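Local coordinates for protein 2-oxoadipate dioxygenase/decarboxylase (Pseudomonas putida, PDB 6W1G) that catalyses the iron(II)-dependent, O2-consuming decarboxylation and hydroxylation of 2-oxoadipate to D-2-hydroxyglutarate, a step in D-lysine catabolism, at residues 358-363 against 392-397; 63-68 against 228-233; 8-13 against 118-123; 261-266 against 300-305; 366-371 against 456-461. All blocks are in the same frame, centred on the assembly; numbering follows the deposited sequence.

Interaction 1. Residues 358-363 against 392-397; sequences YFRYFA and EALVYE
R360 and E392 face each other as a hydrogen-bonded pair of a two-stranded antiparallel ribbon, R360 N reaching E392 O at 2.9 Å and E392 N reaching R360 O at 3.0 Å. F359 and A393 form the adjoining non-hydrogen-bonded pair, and beyond it L394 N donates to Y358 O in a straight bond (2.9 Å, 175°), although L394 itself has already left the strand. The tight part of the contact is built round L394. With CG anti to the backbone N (chi1 180°), the leucine forks between two residues of 358-363: CD2 packs on Y358 CB at 3.9 Å, while CD1 meets the aliphatic stem of R360, 3.6 Å from its CD. On the other side of the ribbon F359 sets CD2 3.6 Å from A393 N, and CE2 brushes A393 CB. The looser side is that of the charged residues. R360 bends at chi3 (74°), beyond its packed stem, and F362 CZ sits over the centre of one face of its guanidinium, 3.8 Å above the plane, so that the phenyl meets it edge-on; E392 turns its carboxylate to H390 instead of to R360, and both residues are partly exposed. The ribbon is a small two-stranded antiparallel sheet apart from the metal site. Helix 440-458 covers Y358, Y361 and L394, helix 348-353 packs on F359, helix 50-59 lies against E392, and A301 bonds to the backbones of both Y358 and L394.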
# COMPACT_ATOMS: atom_id res chain seq x y z
N TYR A 358 13.27 10.97 -2.46
CA TYR A 358 14.06 10.63 -1.28
C TYR A 358 14.99 9.47 -1.62
O TYR A 358 14.67 8.61 -2.43
CB TYR A 358 13.14 10.22 -0.12
CG TYR A 358 12.32 11.35 0.40
CD1 TYR A 358 12.88 12.33 1.20
CD2 TYR A 358 10.96 11.45 0.09
CE1 TYR A 358 12.11 13.37 1.68
CE2 TYR A 358 10.18 12.46 0.57
CZ TYR A 358 10.77 13.45 1.36
OH TYR A 358 10.02 14.51 1.81
N PHE A 359 16.14 9.46 -0.94
CA PHE A 359 17.22 8.50 -1.18
C PHE A 359 17.70 7.89 0.10
O PHE A 359 17.59 8.46 1.18
CB PHE A 359 18.38 9.19 -1.92
CG PHE A 359 18.03 9.54 -3.33
CD1 PHE A 359 17.35 10.72 -3.67
CD2 PHE A 359 18.29 8.62 -4.34
CE1 PHE A 359 16.93 10.93 -4.98
CE2 PHE A 359 17.90 8.85 -5.65
CZ PHE A 359 17.21 9.98 -5.97
N ARG A 360 18.31 6.73 -0.01
CA ARG A 360 19.18 6.19 1.04
C ARG A 360 20.59 6.08 0.50
O ARG A 360 20.82 5.76 -0.66
CB ARG A 360 18.68 4.82 1.53
CG ARG A 360 17.34 4.89 2.20
CD ARG A 360 16.82 3.46 2.57
NE ARG A 360 17.54 2.94 3.70
CZ ARG A 360 17.77 1.67 3.92
NH1 ARG A 360 17.31 0.74 3.12
NH2 ARG A 360 18.48 1.32 4.99
N TYR A 361 21.52 6.35 1.40
CA TYR A 361 22.93 6.41 1.14
C TYR A 361 23.63 5.31 1.91
O TYR A 361 23.29 5.07 3.06
CB TYR A 361 23.47 7.77 1.59
CG TYR A 361 22.89 8.91 0.78
CD1 TYR A 361 21.64 9.48 1.10
CD2 TYR A 361 23.53 9.40 -0.32
CE1 TYR A 361 21.10 10.51 0.39
CE2 TYR A 361 22.99 10.42 -1.09
CZ TYR A 361 21.77 10.96 -0.74
OH TYR A 361 21.27 11.97 -1.49
N PHE A 362 24.64 4.68 1.30
CA PHE A 362 25.33 3.54 1.86
C PHE A 362 26.84 3.66 1.68
O PHE A 362 27.33 4.02 0.61
CB PHE A 362 24.86 2.26 1.17
CG PHE A 362 23.37 2.07 1.24
CD1 PHE A 362 22.75 1.60 2.38
CD2 PHE A 362 22.56 2.44 0.17
CE1 PHE A 362 21.38 1.47 2.45
CE2 PHE A 362 21.18 2.32 0.26
CZ PHE A 362 20.59 1.84 1.38
N ALA A 363 27.58 3.27 2.72
CA ALA A 363 29.02 3.12 2.59
C ALA A 363 29.34 1.94 1.68
O ALA A 363 28.81 0.85 1.87
CB ALA A 363 29.60 2.88 3.97
N GLU A 392 20.62 4.94 -3.58
CA GLU A 392 19.47 4.40 -4.30
C GLU A 392 18.24 5.13 -3.82
O GLU A 392 18.19 5.59 -2.68
CB GLU A 392 19.27 2.90 -4.10
CG GLU A 392 20.38 1.97 -4.64
CD GLU A 392 20.50 1.93 -6.17
OE1 GLU A 392 19.60 2.42 -6.89
OE2 GLU A 392 21.52 1.35 -6.62
N ALA A 393 17.21 5.19 -4.67
CA ALA A 393 15.98 5.79 -4.21
C ALA A 393 15.36 5.00 -3.06
O ALA A 393 15.46 3.77 -2.99
CB ALA A 393 14.98 5.89 -5.35
N LEU A 394 14.70 5.73 -2.18
CA LEU A 394 13.92 5.16 -1.09
C LEU A 394 12.58 4.70 -1.63
O LEU A 394 11.86 5.52 -2.20
CB LEU A 394 13.71 6.24 -0.04
CG LEU A 394 12.90 5.81 1.19
CD1 LEU A 394 13.52 4.70 1.94
CD2 LEU A 394 12.64 7.05 2.06
N VAL A 395 12.23 3.44 -1.42
CA VAL A 395 11.00 2.89 -1.98
C VAL A 395 9.78 3.51 -1.35
O VAL A 395 9.70 3.70 -0.13
CB VAL A 395 11.01 1.36 -1.91
CG1 VAL A 395 11.11 0.82 -0.45
CG2 VAL A 395 9.80 0.75 -2.64
N TYR A 396 8.78 3.76 -2.19
CA TYR A 396 7.50 4.31 -1.77
C TYR A 396 6.67 3.23 -1.11
O TYR A 396 6.48 2.15 -1.68
CB TYR A 396 6.81 4.82 -3.03
CG TYR A 396 5.53 5.61 -2.76
CD1 TYR A 396 5.58 6.75 -1.98
CD2 TYR A 396 4.32 5.24 -3.30
CE1 TYR A 396 4.45 7.54 -1.74
CE2 TYR A 396 3.18 6.01 -3.10
CZ TYR A 396 3.27 7.15 -2.29
OH TYR A 396 2.20 7.98 -2.03
N GLU A 397 6.15 3.54 0.08
CA GLU A 397 5.40 2.62 0.91
C GLU A 397 3.92 2.90 0.94
O GLU A 397 3.16 2.12 1.55
CB GLU A 397 5.91 2.70 2.38
CG GLU A 397 7.37 2.45 2.51
CD GLU A 397 7.83 1.01 2.33
OE1 GLU A 397 6.99 0.11 2.07
OE2 GLU A 397 9.07 0.77 2.41

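Interaction 2. Residues 63-68 against 228-233; sequences ERLDQE and TPRTLD
E68 and R230 meet in a buried salt-bridge network, completed by R64, where helix 61-64 runs into the first strand of the mixed sheet beside residues 228-233. R230 NH1 donates to E68 OE1 at 2.9 Å and 164°, with the oxygen in the guanidinium plane, although the carboxylate and guanidinium planes stand 77° apart. R64 grips the same carboxylate side-on, NE to OE1 and NH2 to OE2, so OE1 takes two charged donors from opposite faces of its plane. This crowding of positive charge would favour an ionised E68. The R230 chain is extended, and L65 crosses it at about a right angle, CD1 lying 3.7 Å from R230 CD; L65 CD2 packs on L232 CD1 at 3.9 Å. Backbone support is slight: R230 N to E68 O is a weak bond of 3.4 Å. Further out, R127 binds E68 OE2, E397 takes R64 NH1 and E61 takes R230 NH2. Two residues before R230, T228 hydrogen-bonds E294, which with H70 and H226 holds the nickel ion of this crystal in the iron site. A water links the two backbones, 2.7 Å from L65 O and 2.7 Å from R230 O.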
# COMPACT_ATOMS: atom_id res chain seq x y z
N GLU A 63 15.41 -8.93 0.28
CA GLU A 63 14.96 -9.89 1.28
C GLU A 63 13.48 -9.78 1.61
O GLU A 63 12.91 -10.74 2.12
CB GLU A 63 15.81 -9.73 2.54
CG GLU A 63 17.31 -9.93 2.25
CD GLU A 63 18.22 -9.83 3.46
OE1 GLU A 63 17.77 -9.35 4.52
OE2 GLU A 63 19.39 -10.22 3.33
N ARG A 64 12.84 -8.66 1.35
CA ARG A 64 11.42 -8.46 1.68
C ARG A 64 10.51 -8.67 0.47
O ARG A 64 9.30 -8.81 0.62
CB ARG A 64 11.19 -7.06 2.29
CG ARG A 64 10.98 -5.98 1.27
CD ARG A 64 10.96 -4.55 1.86
NE ARG A 64 10.15 -3.69 1.03
CZ ARG A 64 9.79 -2.45 1.31
NH1 ARG A 64 10.33 -1.80 2.31
NH2 ARG A 64 8.85 -1.86 0.59
N LEU A 65 11.08 -8.68 -0.74
CA LEU A 65 10.28 -8.57 -1.95
C LEU A 65 9.30 -9.73 -2.13
O LEU A 65 8.16 -9.52 -2.53
CB LEU A 65 11.24 -8.53 -3.14
CG LEU A 65 10.59 -8.58 -4.52
CD1 LEU A 65 9.69 -7.41 -4.77
CD2 LEU A 65 11.69 -8.70 -5.56
N ASP A 66 9.75 -10.96 -1.89
CA ASP A 66 8.94 -12.11 -2.26
C ASP A 66 7.63 -12.16 -1.50
O ASP A 66 6.63 -12.62 -2.05
CB ASP A 66 9.69 -13.40 -2.03
CG ASP A 66 8.85 -14.60 -2.41
OD1 ASP A 66 8.46 -14.68 -3.59
OD2 ASP A 66 8.56 -15.43 -1.52
N GLN A 67 7.60 -11.69 -0.27
CA GLN A 67 6.38 -11.71 0.54
C GLN A 67 5.67 -10.37 0.60
O GLN A 67 4.67 -10.25 1.30
CB GLN A 67 6.68 -12.25 1.94
CG GLN A 67 7.17 -13.70 1.91
CD GLN A 67 6.07 -14.64 1.43
OE1 GLN A 67 4.99 -14.68 2.01
NE2 GLN A 67 6.32 -15.38 0.36
N GLU A 68 6.16 -9.37 -0.09
CA GLU A 68 5.65 -8.01 0.03
C GLU A 68 4.25 -7.88 -0.56
O GLU A 68 4.02 -8.20 -1.74
CB GLU A 68 6.62 -7.04 -0.64
CG GLU A 68 6.09 -5.62 -0.64
CD GLU A 68 7.16 -4.55 -0.81
OE1 GLU A 68 8.38 -4.86 -0.92
OE2 GLU A 68 6.74 -3.35 -0.86
N THR A 228 -2.55 -7.39 -2.83
CA THR A 228 -1.74 -7.00 -3.99
C THR A 228 -0.29 -7.36 -3.74
O THR A 228 0.33 -6.81 -2.80
CB THR A 228 -1.85 -5.49 -4.21
OG1 THR A 228 -3.23 -5.20 -4.39
CG2 THR A 228 -1.04 -5.06 -5.40
N PRO A 229 0.27 -8.24 -4.56
CA PRO A 229 1.71 -8.51 -4.50
C PRO A 229 2.48 -7.46 -5.27
O PRO A 229 1.94 -6.72 -6.09
CB PRO A 229 1.85 -9.88 -5.18
CG PRO A 229 0.76 -9.91 -6.16
CD PRO A 229 -0.38 -9.07 -5.61
N ARG A 230 3.78 -7.42 -5.00
CA ARG A 230 4.70 -6.48 -5.62
C ARG A 230 5.51 -7.15 -6.72
O ARG A 230 6.20 -8.15 -6.49
CB ARG A 230 5.66 -5.89 -4.58
CG ARG A 230 6.68 -4.95 -5.18
CD ARG A 230 7.63 -4.40 -4.12
NE ARG A 230 8.65 -3.60 -4.74
CZ ARG A 230 9.72 -3.09 -4.12
NH1 ARG A 230 9.92 -3.31 -2.82
NH2 ARG A 230 10.59 -2.37 -4.79
N THR A 231 5.40 -6.61 -7.93
CA THR A 231 6.26 -7.02 -9.02
C THR A 231 7.31 -5.97 -9.31
O THR A 231 7.09 -4.78 -9.13
CB THR A 231 5.45 -7.33 -10.30
OG1 THR A 231 6.30 -7.84 -11.33
CG2 THR A 231 4.73 -6.15 -10.86
N LEU A 232 8.44 -6.44 -9.85
CA LEU A 232 9.48 -5.54 -10.34
C LEU A 232 9.20 -5.00 -11.74
O LEU A 232 9.90 -4.12 -12.20
CB LEU A 232 10.83 -6.27 -10.35
CG LEU A 232 11.32 -6.71 -8.97
CD1 LEU A 232 12.65 -7.45 -9.10
CD2 LEU A 232 11.43 -5.55 -7.99
N ASP A 233 8.20 -5.51 -12.46
CA ASP A 233 7.96 -5.02 -13.84
C ASP A 233 6.49 -5.23 -14.21
O ASP A 233 6.10 -6.30 -14.65
CB ASP A 233 8.89 -5.72 -14.83
CG ASP A 233 8.79 -5.13 -16.22
OD1 ASP A 233 7.82 -4.40 -16.52
OD2 ASP A 233 9.69 -5.40 -17.06
O HOH W 1 6.59 -10.15 -4.68

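Interaction 3. Residues 8-13 against 118-123; sequences SPDSIR and EQSLHV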
# COMPACT_ATOMS: atom_id res chain seq x y z
N SER A 8 8.55 -9.75 18.52
CA SER A 8 8.55 -8.40 17.97
C SER A 8 7.23 -8.17 17.24
O SER A 8 6.72 -9.06 16.53
CB SER A 8 9.68 -8.24 17.01
OG SER A 8 9.44 -8.99 15.88
N PRO A 9 6.68 -6.95 17.32
CA PRO A 9 5.52 -6.65 16.48
C PRO A 9 5.79 -6.88 15.00
O PRO A 9 4.88 -7.28 14.26
CB PRO A 9 5.27 -5.17 16.80
CG PRO A 9 5.78 -5.01 18.21
CD PRO A 9 6.98 -5.88 18.29
N ASP A 10 7.02 -6.63 14.54
CA ASP A 10 7.33 -6.86 13.13
C ASP A 10 7.15 -8.33 12.75
O ASP A 10 6.68 -8.65 11.66
CB ASP A 10 8.77 -6.45 12.83
CG ASP A 10 9.03 -4.96 13.00
OD1 ASP A 10 8.13 -4.12 12.77
OD2 ASP A 10 10.17 -4.64 13.34
N SER A 11 7.50 -9.24 13.66
CA SER A 11 7.33 -10.67 13.38
C SER A 11 5.86 -11.04 13.32
O SER A 11 5.47 -11.88 12.51
CB SER A 11 8.08 -11.52 14.40
OG SER A 11 7.46 -11.53 15.67
N ILE A 12 5.04 -10.47 14.19
CA ILE A 12 3.60 -10.72 14.13
C ILE A 12 3.04 -10.22 12.79
O ILE A 12 2.23 -10.90 12.16
CB ILE A 12 2.85 -10.05 15.30
CG1 ILE A 12 3.48 -10.45 16.64
CG2 ILE A 12 1.40 -10.46 15.30
CD1 ILE A 12 2.77 -9.83 17.87
N ARG A 13 3.47 -9.02 12.35
CA ARG A 13 3.02 -8.50 11.06
C ARG A 13 3.39 -9.44 9.93
O ARG A 13 2.57 -9.72 9.05
CB ARG A 13 3.64 -7.12 10.84
CG ARG A 13 3.13 -6.45 9.60
CD ARG A 13 3.56 -5.00 9.46
NE ARG A 13 4.99 -4.85 9.37
CZ ARG A 13 5.84 -4.50 10.33
NH1 ARG A 13 5.44 -4.25 11.56
NH2 ARG A 13 7.13 -4.41 10.05
N GLU A 118 12.58 1.99 8.18
CA GLU A 118 13.13 1.07 7.19
C GLU A 118 13.50 -0.29 7.74
O GLU A 118 13.38 -1.28 7.02
CB GLU A 118 14.34 1.69 6.49
CG GLU A 118 15.49 2.12 7.40
CD GLU A 118 15.31 3.48 8.08
OE1 GLU A 118 14.30 4.15 7.89
OE2 GLU A 118 16.20 3.88 8.86
N GLN A 119 13.98 -0.39 8.98
CA GLN A 119 14.34 -1.71 9.49
C GLN A 119 13.09 -2.54 9.76
O GLN A 119 13.07 -3.74 9.54
CB GLN A 119 15.18 -1.60 10.74
CG GLN A 119 15.58 -2.98 11.33
CD GLN A 119 16.15 -3.98 10.30
OE1 GLN A 119 16.95 -3.62 9.44
NE2 GLN A 119 15.74 -5.27 10.41
N SER A 120 12.04 -1.91 10.27
CA SER A 120 10.77 -2.61 10.47
C SER A 120 10.20 -3.05 9.12
O SER A 120 9.73 -4.19 8.98
CB SER A 120 9.76 -1.71 11.15
OG SER A 120 10.27 -1.08 12.29
N LEU A 121 10.21 -2.14 8.14
CA LEU A 121 9.71 -2.42 6.80
C LEU A 121 10.48 -3.56 6.18
O LEU A 121 9.92 -4.33 5.39
CB LEU A 121 9.79 -1.15 5.97
CG LEU A 121 8.84 -0.06 6.41
CD1 LEU A 121 9.23 1.33 5.94
CD2 LEU A 121 7.43 -0.38 5.92
N HIS A 122 11.76 -3.67 6.50
CA HIS A 122 12.57 -4.74 5.98
C HIS A 122 12.07 -6.08 6.45
O HIS A 122 12.06 -7.05 5.69
CB HIS A 122 14.00 -4.49 6.41
CG HIS A 122 14.96 -5.53 5.97
ND1 HIS A 122 15.47 -5.56 4.70
CD2 HIS A 122 15.45 -6.61 6.62
CE1 HIS A 122 16.30 -6.58 4.59
NE2 HIS A 122 16.27 -7.26 5.72
N VAL A 123 11.72 -6.18 7.73
CA VAL A 123 11.17 -7.42 8.28
C VAL A 123 9.81 -7.73 7.65
O VAL A 123 9.53 -8.88 7.27
CB VAL A 123 11.09 -7.37 9.80
CG1 VAL A 123 10.41 -8.65 10.35
CG2 VAL A 123 12.48 -7.18 10.38
O HOH W 2 11.27 -2.57 14.09
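D10 and S120 mark the closest backbone approach of helices 9-13 and 118-123, whose axes come within 9.3 Å at a crossing angle of -35°. D10 points at the partner helix, and with CG beside its own backbone N (chi1 -65°) the carboxylate lies against S120, OD1 3.3 Å from S120 CB. S120 OG stays 3.7 Å from D10 OD1 and OD2; a water lies very near OD2 and that hydroxyl. V123, one turn on, sets CG1 anti to the backbone N (chi1 176°), which brings that methyl to 3.7 Å from D10 CB. R13 leaves its helix extended, then bends at chi3 and folds back toward D10. Its NH1 and NH2 both hold OD1 end-on, at 3.0 and 2.9 Å, the NH1 bond using the anti lone pair while NH2 comes from above the carboxylate plane. NH2 also sits 2.8 Å from S120 O, which lies at the guanidinium edge. M91 and S124 supply carbonyls to NH1 and NE. S8 N-caps helix 9-27, its OG accepting from S11 N. D10, paired with R13 within helix 9-27, meets 118-123 through S120 CB, the V123 methyl and the water; the pairing would lower the cost of burying the arginine charge.

Interaction 4. Residues 261-266 against 300-305; sequences PILLRQ and AALTPK
L302 divides its two methyls between I262 and L263, CD2 on the first and CD1 on the second, and this trio forms the apolar centre of the contact. CD1 of L302 lies 3.7 Å from L263 CG, and the two leucines cross at about a right angle, with L263 CD2 reaching L302 CG at 3.7 Å as well. The other methyl, L302 CD2, packs on I262 CG2 at 3.8 Å. That branch is available because I262 places CG2 beside its backbone N, while CG1 takes the position between N and the carbonyl carbon (chi1 58°). A300 adds its CB at the margin, 4.4 Å from I262 CG2. Y310 of helix 304-321 touches I262, L263 and L302, and F344 also packs on I262. The segments flank the long two-stranded antiparallel sheet 264-275/288-298: 261-263 leads into its first strand and 300-302 follows its second, so the chain is pinched together just beyond the open end of the ribbon. I262 and A300 make a single backbone bridge there, with L263 in a positive-phi conformation next to it. Outward lies the polar edge. L263 N donates to A300 O at 2.8 Å, and A300 N to P261 O at 2.9 Å. Further along, T303 N-caps helix 304-321 by accepting from G306 N.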
# COMPACT_ATOMS: atom_id res chain seq x y z
N PRO A 261 11.62 4.28 -11.67
CA PRO A 261 10.21 4.48 -11.34
C PRO A 261 10.02 5.39 -10.15
O PRO A 261 10.85 5.46 -9.24
CB PRO A 261 9.71 3.05 -11.08
CG PRO A 261 10.62 2.23 -12.04
CD PRO A 261 11.97 2.85 -11.77
N ILE A 262 8.85 6.04 -10.13
CA ILE A 262 8.43 6.93 -9.07
C ILE A 262 7.05 6.52 -8.58
O ILE A 262 6.22 6.02 -9.34
CB ILE A 262 8.46 8.42 -9.51
CG1 ILE A 262 7.55 8.65 -10.73
CG2 ILE A 262 9.90 8.85 -9.78
CD1 ILE A 262 7.59 10.10 -11.22
N LEU A 263 6.80 6.76 -7.28
CA LEU A 263 5.53 6.38 -6.66
C LEU A 263 5.26 4.91 -6.91
O LEU A 263 6.07 4.06 -6.52
CB LEU A 263 4.39 7.31 -7.06
CG LEU A 263 4.62 8.77 -6.67
CD1 LEU A 263 3.39 9.62 -7.02
CD2 LEU A 263 4.96 8.96 -5.22
N LEU A 264 4.11 4.55 -7.51
CA LEU A 264 3.84 3.17 -7.86
C LEU A 264 3.05 3.16 -9.16
O LEU A 264 2.48 4.18 -9.55
CB LEU A 264 3.16 2.40 -6.74
CG LEU A 264 1.75 2.82 -6.37
CD1 LEU A 264 0.69 2.28 -7.31
CD2 LEU A 264 1.43 2.35 -4.96
N ARG A 265 2.98 1.99 -9.78
CA ARG A 265 2.10 1.72 -10.90
C ARG A 265 1.21 0.55 -10.52
O ARG A 265 1.65 -0.35 -9.80
CB ARG A 265 2.88 1.36 -12.13
CG ARG A 265 3.88 2.42 -12.56
CD ARG A 265 4.60 2.07 -13.86
NE ARG A 265 3.71 2.33 -14.99
CZ ARG A 265 3.76 1.73 -16.17
NH1 ARG A 265 4.66 0.80 -16.42
NH2 ARG A 265 2.89 2.09 -17.12
N GLN A 266 -0.05 0.58 -10.96
CA GLN A 266 -0.98 -0.48 -10.58
C GLN A 266 -2.03 -0.71 -11.67
O GLN A 266 -2.38 0.20 -12.44
CB GLN A 266 -1.71 -0.17 -9.28
CG GLN A 266 -2.58 1.07 -9.36
CD GLN A 266 -3.19 1.54 -8.03
OE1 GLN A 266 -2.59 1.46 -6.93
NE2 GLN A 266 -4.40 2.06 -8.13
N ALA A 300 10.20 5.06 -6.45
CA ALA A 300 10.77 6.00 -5.50
C ALA A 300 9.71 6.85 -4.82
O ALA A 300 8.81 7.42 -5.44
CB ALA A 300 11.72 6.92 -6.24
N ALA A 301 9.91 7.05 -3.52
CA ALA A 301 9.16 8.04 -2.78
C ALA A 301 9.57 9.43 -3.25
O ALA A 301 10.75 9.72 -3.43
CB ALA A 301 9.46 7.87 -1.31
N LEU A 302 8.58 10.31 -3.44
CA LEU A 302 8.79 11.68 -3.90
C LEU A 302 8.72 12.68 -2.76
O LEU A 302 7.94 12.53 -1.82
CB LEU A 302 7.77 12.06 -4.96
CG LEU A 302 7.78 11.22 -6.21
CD1 LEU A 302 6.81 11.74 -7.24
CD2 LEU A 302 9.22 11.14 -6.77
N THR A 303 9.56 13.71 -2.85
CA THR A 303 9.51 14.84 -1.96
C THR A 303 8.25 15.68 -2.30
O THR A 303 7.63 15.48 -3.32
CB THR A 303 10.76 15.70 -2.18
OG1 THR A 303 10.69 16.15 -3.51
CG2 THR A 303 12.01 14.88 -1.93
N PRO A 304 7.95 16.70 -1.50
CA PRO A 304 6.89 17.66 -1.88
C PRO A 304 7.09 18.23 -3.27
O PRO A 304 6.16 18.33 -4.06
CB PRO A 304 6.94 18.71 -0.76
CG PRO A 304 7.40 17.93 0.44
CD PRO A 304 8.42 16.91 -0.13
N LYS A 305 8.34 18.58 -3.59
CA LYS A 305 8.64 19.11 -4.91
C LYS A 305 8.36 18.08 -6.00
O LYS A 305 7.80 18.43 -7.05
CB LYS A 305 10.08 19.59 -4.96
CG LYS A 305 10.48 20.17 -6.31
CD LYS A 305 11.96 20.53 -6.29
CE LYS A 305 12.44 21.05 -7.63
NZ LYS A 305 13.88 21.42 -7.58

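Interaction 5. Residues 366-371 against 456-461; sequences KGLAAR and AQALNL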
# COMPACT_ATOMS: atom_id res chain seq x y z
N LYS A 366 34.69 0.06 -1.04
CA LYS A 366 35.81 0.98 -1.25
C LYS A 366 35.86 2.04 -0.15
O LYS A 366 36.93 2.37 0.37
CB LYS A 366 35.69 1.62 -2.63
CG LYS A 366 36.79 2.60 -2.96
CD LYS A 366 36.63 3.16 -4.36
CE LYS A 366 37.68 4.17 -4.68
NZ LYS A 366 37.57 4.63 -6.09
N GLY A 367 34.71 2.63 0.18
CA GLY A 367 34.70 3.62 1.23
C GLY A 367 35.13 3.05 2.55
O GLY A 367 35.89 3.69 3.28
N LEU A 368 34.61 1.88 2.91
CA LEU A 368 34.97 1.29 4.19
C LEU A 368 36.46 1.04 4.27
O LEU A 368 37.06 1.23 5.34
CB LEU A 368 34.20 -0.03 4.40
CG LEU A 368 32.71 0.21 4.62
CD1 LEU A 368 31.92 -1.07 4.50
CD2 LEU A 368 32.41 0.86 5.96
N ALA A 369 37.06 0.57 3.18
CA ALA A 369 38.48 0.27 3.22
C ALA A 369 39.33 1.53 3.36
O ALA A 369 40.47 1.44 3.84
CB ALA A 369 38.86 -0.52 1.99
N ALA A 370 38.80 2.69 3.00
CA ALA A 370 39.49 3.97 3.10
C ALA A 370 39.12 4.77 4.34
O ALA A 370 39.54 5.92 4.46
CB ALA A 370 39.26 4.75 1.81
N ARG A 371 38.38 4.19 5.30
CA ARG A 371 37.78 4.98 6.37
C ARG A 371 38.78 5.60 7.32
O ARG A 371 38.40 6.49 8.10
CB ARG A 371 36.76 4.15 7.17
CG ARG A 371 37.39 3.04 8.00
CD ARG A 371 36.35 2.03 8.53
NE ARG A 371 35.24 2.62 9.27
CZ ARG A 371 35.23 2.80 10.60
NH1 ARG A 371 36.27 2.44 11.34
NH2 ARG A 371 34.16 3.35 11.17
N ALA A 456 27.87 8.06 7.63
CA ALA A 456 28.94 8.84 8.23
C ALA A 456 29.67 8.04 9.32
O ALA A 456 30.89 8.05 9.38
CB ALA A 456 28.39 10.14 8.80
N GLN A 457 28.93 7.35 10.17
CA GLN A 457 29.58 6.52 11.18
C GLN A 457 30.41 5.42 10.54
O GLN A 457 31.55 5.16 10.95
CB GLN A 457 28.50 5.97 12.09
CG GLN A 457 28.00 7.06 13.00
CD GLN A 457 29.13 7.76 13.78
OE1 GLN A 457 29.97 7.10 14.41
NE2 GLN A 457 29.16 9.08 13.71
N ALA A 458 29.85 4.75 9.53
CA ALA A 458 30.58 3.65 8.90
C ALA A 458 31.86 4.14 8.25
O ALA A 458 32.85 3.42 8.24
CB ALA A 458 29.66 2.95 7.91
N LEU A 459 31.86 5.37 7.72
CA LEU A 459 33.02 5.91 7.03
C LEU A 459 33.91 6.73 7.93
O LEU A 459 34.86 7.35 7.46
CB LEU A 459 32.56 6.75 5.85
CG LEU A 459 31.88 5.92 4.73
CD1 LEU A 459 31.48 6.83 3.62
CD2 LEU A 459 32.74 4.78 4.21
N ASN A 460 33.61 6.76 9.23
CA ASN A 460 34.46 7.45 10.17
C ASN A 460 34.55 8.93 9.78
O ASN A 460 35.64 9.52 9.72
CB ASN A 460 35.82 6.74 10.24
CG ASN A 460 36.62 7.18 11.40
OD1 ASN A 460 36.10 7.73 12.37
ND2 ASN A 460 37.91 6.92 11.33
N LEU A 461 33.39 9.50 9.45
CA LEU A 461 33.18 10.93 9.21
C LEU A 461 32.33 11.55 10.33
O LEU A 461 31.36 10.94 10.80
CB LEU A 461 32.48 11.16 7.87
CG LEU A 461 33.25 10.49 6.72
CD1 LEU A 461 32.44 10.46 5.49
CD2 LEU A 461 34.56 11.23 6.49
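R371 and L459 bring their CA atoms within 4.9 Å where two helices, 365-369 and 440-458, both run out. The second ends in a Schellman motif: L461 N returns to A456 O and N460 N to Q457 O, with N460 as the positive-phi C-prime residue. R371 comes to the carbonyls at this helix end, chiefly A458 O but also the shared Q457 O. Its side chain starts with CG between the backbone N and the carbonyl carbon (chi1 68°) and bends at chi3, and NE then donates to A458 O at 2.7 Å and 166°, the oxygen lying in the guanidinium plane. NH2 adds weak bonds of 3.2 Å to the same A458 O and to Q457 O. The arginine charge would be favoured here by the C-terminal end of the helix dipole. N460 CB covers one face of the guanidinium, offset toward the rim, as the two side chains cross at about a right angle. On the apolar side, L368 CD2 touches A458 CB at 4.0 Å, and L459 turns its CD2 onto the backbone of G367, 3.4 Å from the carbonyl carbon, where no side chain intervenes. A363 of strand 359-363 lies against L368, A458 and L459, and R376 takes L459 O. The site is peripheral, far from the metal. In the return bond, N460 ND2 donates to R371 O at 3.3 Å from above the carbonyl plane.

How the interactions relate
From the N terminus, interaction 3 opens first, tying helix 9-27 to helix 118-123 and closing a loop of 104 residues. Interaction 2 opens inside that loop and closes beyond it, so the two cross; R64 of 63-68 packs against L121 and H122. Interaction 4 then closes the base of the two-stranded sheet 264-275/288-298, in series with both. Interactions 1 and 5 come last and cross each other, strand 359-363 running on into helix 365-369, with A363 between them. Interaction 1 is the hub: it touches all the others, reaching interaction 2 through the E397-R64 salt bridge and interaction 4 through A301, while interaction 5 fastens the C-terminal helix at the periphery.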